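Local coordinates for zinc phosphodiesterase ELAC protein 1 (Homo sapiens, PDB 3ZWF), which is a zinc-dependent phosphodiesterase that shows some tRNA 3'-processing endonuclease activity and, in tRNA repair, removes a 2',3'-cyclic phosphate, at residues 6-20 and 34-48. Sequence-based numbering, arbitrary orientation. Where two conformers were deposited one is given.
With EDO (1,2-ethanediol), chain K; EDO (1,2-ethanediol), chain J.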
loop_
_atom_site.group_PDB
_atom_site.type_symbol
_atom_site.label_atom_id
_atom_site.label_comp_id
_atom_site.label_asym_id
_atom_site.label_seq_id
_atom_site.Cartn_x
_atom_site.Cartn_y
_atom_site.Cartn_z
ATOM N N LEU A 6 -4.149 6.767 -13.416
ATOM C CA LEU A 6 -3.020 6.043 -12.869
ATOM C C LEU A 6 -3.327 4.554 -12.652
ATOM O O LEU A 6 -2.465 3.684 -12.847
ATOM C CB LEU A 6 -2.485 6.693 -11.595
ATOM C CG LEU A 6 -1.958 8.120 -11.801
ATOM C CD1 LEU A 6 -1.730 8.839 -10.506
ATOM C CD2 LEU A 6 -0.702 8.178 -12.685
ATOM N N GLY A 7 -4.555 4.275 -12.255
ATOM C CA GLY A 7 -5.024 2.924 -12.062
ATOM C C GLY A 7 -6.482 2.805 -12.406
ATOM O O GLY A 7 -7.358 3.607 -11.922
ATOM N N THR A 8 -6.750 1.807 -13.211
ATOM C CA THR A 8 -8.038 1.595 -13.877
ATOM C C THR A 8 -8.647 0.241 -13.524
ATOM O O THR A 8 -9.625 -0.160 -14.107
ATOM C CB THR A 8 -7.899 1.757 -15.367
ATOM O OG1 THR A 8 -6.977 0.777 -15.932
ATOM C CG2 THR A 8 -7.379 3.194 -15.708
ATOM N N GLY A 9 -8.033 -0.484 -12.586
ATOM C CA GLY A 9 -8.574 -1.769 -12.230
ATOM C C GLY A 9 -9.458 -1.767 -11.002
ATOM O O GLY A 9 -9.347 -0.892 -10.099
ATOM N N ALA A 10 -10.278 -2.806 -10.929
ATOM C CA ALA A 10 -11.172 -3.068 -9.779
ATOM C C ALA A 10 -10.533 -3.907 -8.704
ATOM O O ALA A 10 -9.786 -4.826 -9.000
ATOM C CB ALA A 10 -12.415 -3.786 -10.224
ATOM N N ALA A 11 -10.840 -3.554 -7.458
ATOM C CA ALA A 11 -10.629 -4.373 -6.251
ATOM C C ALA A 11 -9.196 -4.551 -5.728
ATOM O O ALA A 11 -9.013 -4.691 -4.518
ATOM C CB ALA A 11 -11.349 -5.735 -6.396
ATOM N N TYR A 12 -8.206 -4.584 -6.609
ATOM C CA TYR A 12 -6.804 -4.692 -6.278
ATOM C C TYR A 12 -5.952 -4.283 -7.440
ATOM O O TYR A 12 -6.410 -4.310 -8.584
ATOM C CB TYR A 12 -6.426 -6.127 -5.849
ATOM C CG TYR A 12 -6.765 -7.179 -6.829
ATOM C CD1 TYR A 12 -8.011 -7.799 -6.824
ATOM C CD2 TYR A 12 -5.836 -7.573 -7.798
ATOM C CE1 TYR A 12 -8.287 -8.796 -7.703
ATOM C CE2 TYR A 12 -6.121 -8.536 -8.679
ATOM C CZ TYR A 12 -7.347 -9.157 -8.636
ATOM O OH TYR A 12 -7.609 -10.149 -9.561
ATOM N N PRO A 13 -4.705 -3.905 -7.178
ATOM C CA PRO A 13 -3.815 -3.557 -8.270
ATOM C C PRO A 13 -3.285 -4.791 -8.935
ATOM O O PRO A 13 -3.077 -5.774 -8.248
ATOM C CB PRO A 13 -2.687 -2.816 -7.557
ATOM C CG PRO A 13 -2.704 -3.334 -6.214
ATOM C CD PRO A 13 -4.081 -3.696 -5.868
ATOM N N SER A 14 -3.076 -4.724 -10.243
ATOM C CA SER A 14 -2.406 -5.796 -10.996
ATOM C C SER A 14 -1.321 -5.201 -11.874
ATOM O O SER A 14 -1.193 -3.985 -11.974
ATOM C CB SER A 14 -3.391 -6.588 -11.825
ATOM O OG SER A 14 -3.706 -5.872 -13.047
ATOM N N PRO A 15 -0.488 -6.057 -12.461
ATOM C CA PRO A 15 0.536 -5.604 -13.390
ATOM C C PRO A 15 -0.027 -4.870 -14.623
ATOM O O PRO A 15 0.646 -4.003 -15.181
ATOM C CB PRO A 15 1.235 -6.912 -13.815
ATOM C CG PRO A 15 1.016 -7.856 -12.696
ATOM C CD PRO A 15 -0.422 -7.514 -12.248
ATOM N N THR A 16 -1.262 -5.165 -14.992
ATOM C CA THR A 16 -1.875 -4.519 -16.198
ATOM C C THR A 16 -2.775 -3.333 -15.899
ATOM O O THR A 16 -2.950 -2.440 -16.744
ATOM C CB THR A 16 -2.637 -5.559 -17.024
ATOM O OG1 THR A 16 -3.630 -6.193 -16.223
ATOM C CG2 THR A 16 -1.713 -6.623 -17.521
ATOM N N ARG A 17 -3.366 -3.327 -14.703
ATOM C CA ARG A 17 -4.214 -2.212 -14.239
ATOM C C ARG A 17 -4.006 -1.942 -12.749
ATOM O O ARG A 17 -4.317 -2.798 -11.913
ATOM C CB ARG A 17 -5.704 -2.462 -14.482
ATOM C CG ARG A 17 -6.162 -2.605 -15.926
ATOM C CD ARG A 17 -7.673 -2.736 -15.976
ATOM N NE ARG A 17 -8.251 -2.976 -17.308
ATOM C CZ ARG A 17 -8.486 -2.025 -18.212
ATOM N NH1 ARG A 17 -8.164 -0.756 -17.976
ATOM N NH2 ARG A 17 -9.062 -2.329 -19.352
ATOM N N GLY A 18 -3.470 -0.763 -12.450
ATOM C CA GLY A 18 -3.275 -0.327 -11.073
ATOM C C GLY A 18 -4.607 -0.148 -10.350
ATOM O O GLY A 18 -5.674 -0.136 -10.991
ATOM N N ALA A 19 -4.538 -0.090 -9.035
ATOM C CA ALA A 19 -5.697 0.233 -8.230
ATOM C C ALA A 19 -6.118 1.682 -8.454
ATOM O O ALA A 19 -5.355 2.521 -8.963
ATOM C CB ALA A 19 -5.416 -0.020 -6.778
ATOM N N SER A 20 -7.349 1.968 -8.063
ATOM C CA SER A 20 -7.959 3.265 -8.390
ATOM C C SER A 20 -7.108 4.488 -8.031
ATOM O O SER A 20 -6.693 4.679 -6.894
ATOM C CB SER A 20 -9.332 3.371 -7.750
ATOM O OG SER A 20 -10.176 2.487 -8.461
ATOM N N ASP A 34 -8.706 9.276 -5.376
ATOM C CA ASP A 34 -8.393 7.913 -4.908
ATOM C C ASP A 34 -6.897 7.595 -4.955
ATOM O O ASP A 34 -6.102 8.226 -5.656
ATOM C CB ASP A 34 -9.258 6.844 -5.593
ATOM C CG ASP A 34 -10.742 6.858 -5.063
ATOM O OD1 ASP A 34 -10.954 7.411 -4.008
ATOM O OD2 ASP A 34 -11.631 6.274 -5.704
ATOM N N CYS A 35 -6.539 6.630 -4.132
ATOM C CA CYS A 35 -5.126 6.329 -3.880
ATOM C C CYS A 35 -4.938 4.879 -3.453
ATOM O O CYS A 35 -4.536 4.569 -2.344
ATOM C CB CYS A 35 -4.546 7.303 -2.846
ATOM S SG CYS A 35 -2.751 7.346 -2.824
ATOM N N GLY A 36 -5.314 3.981 -4.326
ATOM C CA GLY A 36 -5.010 2.546 -4.120
ATOM C C GLY A 36 -3.532 2.240 -3.998
ATOM O O GLY A 36 -2.658 3.048 -4.364
ATOM N N GLU A 37 -3.258 1.039 -3.501
ATOM C CA GLU A 37 -1.902 0.587 -3.367
ATOM C C GLU A 37 -1.188 0.662 -4.714
ATOM O O GLU A 37 -1.754 0.307 -5.752
ATOM C CB GLU A 37 -1.918 -0.844 -2.842
ATOM C CG GLU A 37 -0.517 -1.395 -2.801
ATOM C CD GLU A 37 -0.326 -2.604 -1.918
ATOM O OE1 GLU A 37 -1.261 -3.104 -1.270
ATOM O OE2 GLU A 37 0.806 -3.054 -1.902
ATOM N N GLY A 38 0.033 1.179 -4.704
ATOM C CA GLY A 38 0.826 1.359 -5.915
ATOM C C GLY A 38 0.694 2.677 -6.638
ATOM O O GLY A 38 1.383 2.926 -7.634
ATOM N N THR A 39 -0.203 3.517 -6.161
ATOM C CA THR A 39 -0.349 4.834 -6.742
ATOM C C THR A 39 0.942 5.639 -6.810
ATOM O O THR A 39 1.260 6.205 -7.841
ATOM C CB THR A 39 -1.457 5.631 -6.049
ATOM O OG1 THR A 39 -2.694 4.932 -6.220
ATOM C CG2 THR A 39 -1.560 7.040 -6.651
ATOM N N GLN A 40 1.755 5.603 -5.753
ATOM C CA GLN A 40 3.008 6.381 -5.784
ATOM C C GLN A 40 3.945 5.939 -6.918
ATOM O O GLN A 40 4.638 6.757 -7.534
ATOM C CB GLN A 40 3.723 6.363 -4.424
ATOM C CG GLN A 40 4.149 4.970 -3.954
ATOM C CD GLN A 40 5.082 5.041 -2.777
ATOM O OE1 GLN A 40 6.177 5.627 -2.881
ATOM N NE2 GLN A 40 4.681 4.410 -1.647
ATOM N N THR A 41 3.996 4.632 -7.193
ATOM C CA THR A 41 4.846 4.066 -8.239
ATOM C C THR A 41 4.259 4.376 -9.628
ATOM O O THR A 41 4.973 4.660 -10.591
ATOM C CB THR A 41 5.035 2.551 -7.952
ATOM O OG1 THR A 41 3.762 1.907 -7.778
ATOM C CG2 THR A 41 5.725 2.418 -6.638
ATOM N N GLN A 42 2.939 4.360 -9.721
ATOM C CA GLN A 42 2.296 4.755 -10.982
ATOM C C GLN A 42 2.625 6.220 -11.292
ATOM O O GLN A 42 2.894 6.575 -12.437
ATOM C CB GLN A 42 0.762 4.550 -10.960
ATOM C CG GLN A 42 0.370 3.078 -10.843
ATOM C CD GLN A 42 0.764 2.256 -12.078
ATOM O OE1 GLN A 42 1.882 1.764 -12.185
ATOM N NE2 GLN A 42 -0.182 2.079 -12.986
ATOM N N LEU A 43 2.531 7.077 -10.278
ATOM C CA LEU A 43 2.936 8.485 -10.424
ATOM C C LEU A 43 4.347 8.627 -10.937
ATOM O O LEU A 43 4.593 9.375 -11.878
ATOM C CB LEU A 43 2.819 9.252 -9.120
ATOM C CG LEU A 43 1.416 9.651 -8.761
ATOM C CD1 LEU A 43 1.328 10.097 -7.287
ATOM C CD2 LEU A 43 0.904 10.791 -9.748
ATOM N N MET A 44 5.283 7.846 -10.374
ATOM C CA MET A 44 6.657 7.901 -10.843
ATOM C C MET A 44 6.789 7.557 -12.319
ATOM O O MET A 44 7.537 8.207 -13.024
ATOM C CB MET A 44 7.563 7.007 -9.973
ATOM C CG MET A 44 7.601 7.475 -8.569
ATOM S SD MET A 44 8.507 6.209 -7.632
ATOM C CE MET A 44 10.183 6.486 -8.180
ATOM N N LYS A 45 6.044 6.544 -12.780
ATOM C CA LYS A 45 6.083 6.068 -14.161
ATOM C C LYS A 45 5.421 7.068 -15.109
ATOM O O LYS A 45 5.753 7.115 -16.273
ATOM C CB LYS A 45 5.360 4.723 -14.313
ATOM C CG LYS A 45 6.139 3.509 -13.714
ATOM C CD LYS A 45 5.278 2.245 -13.401
ATOM C CE LYS A 45 4.505 1.617 -14.536
ATOM N NZ LYS A 45 3.410 0.665 -13.998
ATOM N N SER A 46 4.497 7.860 -14.572
ATOM C CA SER A 46 3.769 8.858 -15.357
ATOM C C SER A 46 4.595 10.120 -15.614
ATOM O O SER A 46 5.671 10.295 -15.069
ATOM C CB SER A 46 2.467 9.223 -14.652
ATOM O OG SER A 46 2.691 10.183 -13.634
ATOM N N GLN A 47 4.060 11.026 -16.430
ATOM C CA GLN A 47 4.661 12.372 -16.600
ATOM C C GLN A 47 4.380 13.345 -15.452
ATOM O O GLN A 47 4.906 14.454 -15.430
ATOM C CB GLN A 47 4.239 13.011 -17.935
ATOM N N LEU A 48 3.565 12.926 -14.493
ATOM C CA LEU A 48 3.207 13.758 -13.337
ATOM C C LEU A 48 4.248 13.633 -12.236
ATOM O O LEU A 48 5.037 12.693 -12.222
ATOM C CB LEU A 48 1.885 13.296 -12.763
ATOM C CG LEU A 48 0.707 13.195 -13.700
ATOM C CD1 LEU A 48 -0.308 12.266 -13.056
ATOM C CD2 LEU A 48 0.124 14.583 -13.955
HETATM C C1 EDO K . 1.075 0.178 -9.470
HETATM O O1 EDO K . 0.094 -0.806 -9.196
HETATM C C2 EDO K . 2.372 -0.242 -10.148
HETATM O O2 EDO K . 3.272 0.858 -10.133
HETATM C C1 EDO J . 2.588 -1.486 -7.289
HETATM O O1 EDO J . 1.305 -2.037 -7.009
HETATM C C2 EDO J . 3.301 -0.925 -6.094
HETATM O O2 EDO J . 4.389 -0.131 -6.420
HETATM O O HOH W 1 1.590 -1.004 -13.973
HETATM O O HOH W 2 -1.834 0.781 -8.339
HETATM O O HOH W 3 -2.749 3.368 -8.625
#
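Gln42 OE1 accepts from Lys45 NZ at 2.6 Å and from the hydroxyl of an ethanediol, probably from the crystallisation liquor, while NE2 of the same amide donates across the contact to Leu6 O at 2.8 Å. The bond to Leu6 is nearly straight (163° at the hydrogen), enters close to the C=O axis and lies near the amide plane. A bend at chi2 (-66°) folds the Gln42 chain back so that NE2 reaches this carbonyl; Lys45 meets OE1 on a lone pair, and the two bonds together are consistent with one amide orientation. Beside them, Leu6 CB rests on Gln42 CB, and the leucine fork spreads over helix 39-45 and the residue after it: CD1 presses on Leu43 CD2 at a tight 3.4 Å, and CD2 lies against Ser46 CB. At the other end Gly36 N donates to Ser20 O (3.0 Å), and Ala19 CB packs on Gly36 CA. Two waters complete this seam, one joining Ala19 N to Glu37 O, the other donating to Ala19 O and Thr39 OG1. Gly36 O is gripped twice, by Thr39 N, which closes the type II turn, and by Thr39 OG1. Ser20 lies beside the zinc ligands His65 and His311. Direct bonds and bridging waters thus join the loop after strand 2-5 to the turn before helix 39-45 of this metallo-beta-lactamase fold, next to the dizinc site; Asp34 OD2, bonded to Thr59 and His65 ND1, is consistent with a second-shell carboxylate orienting His65.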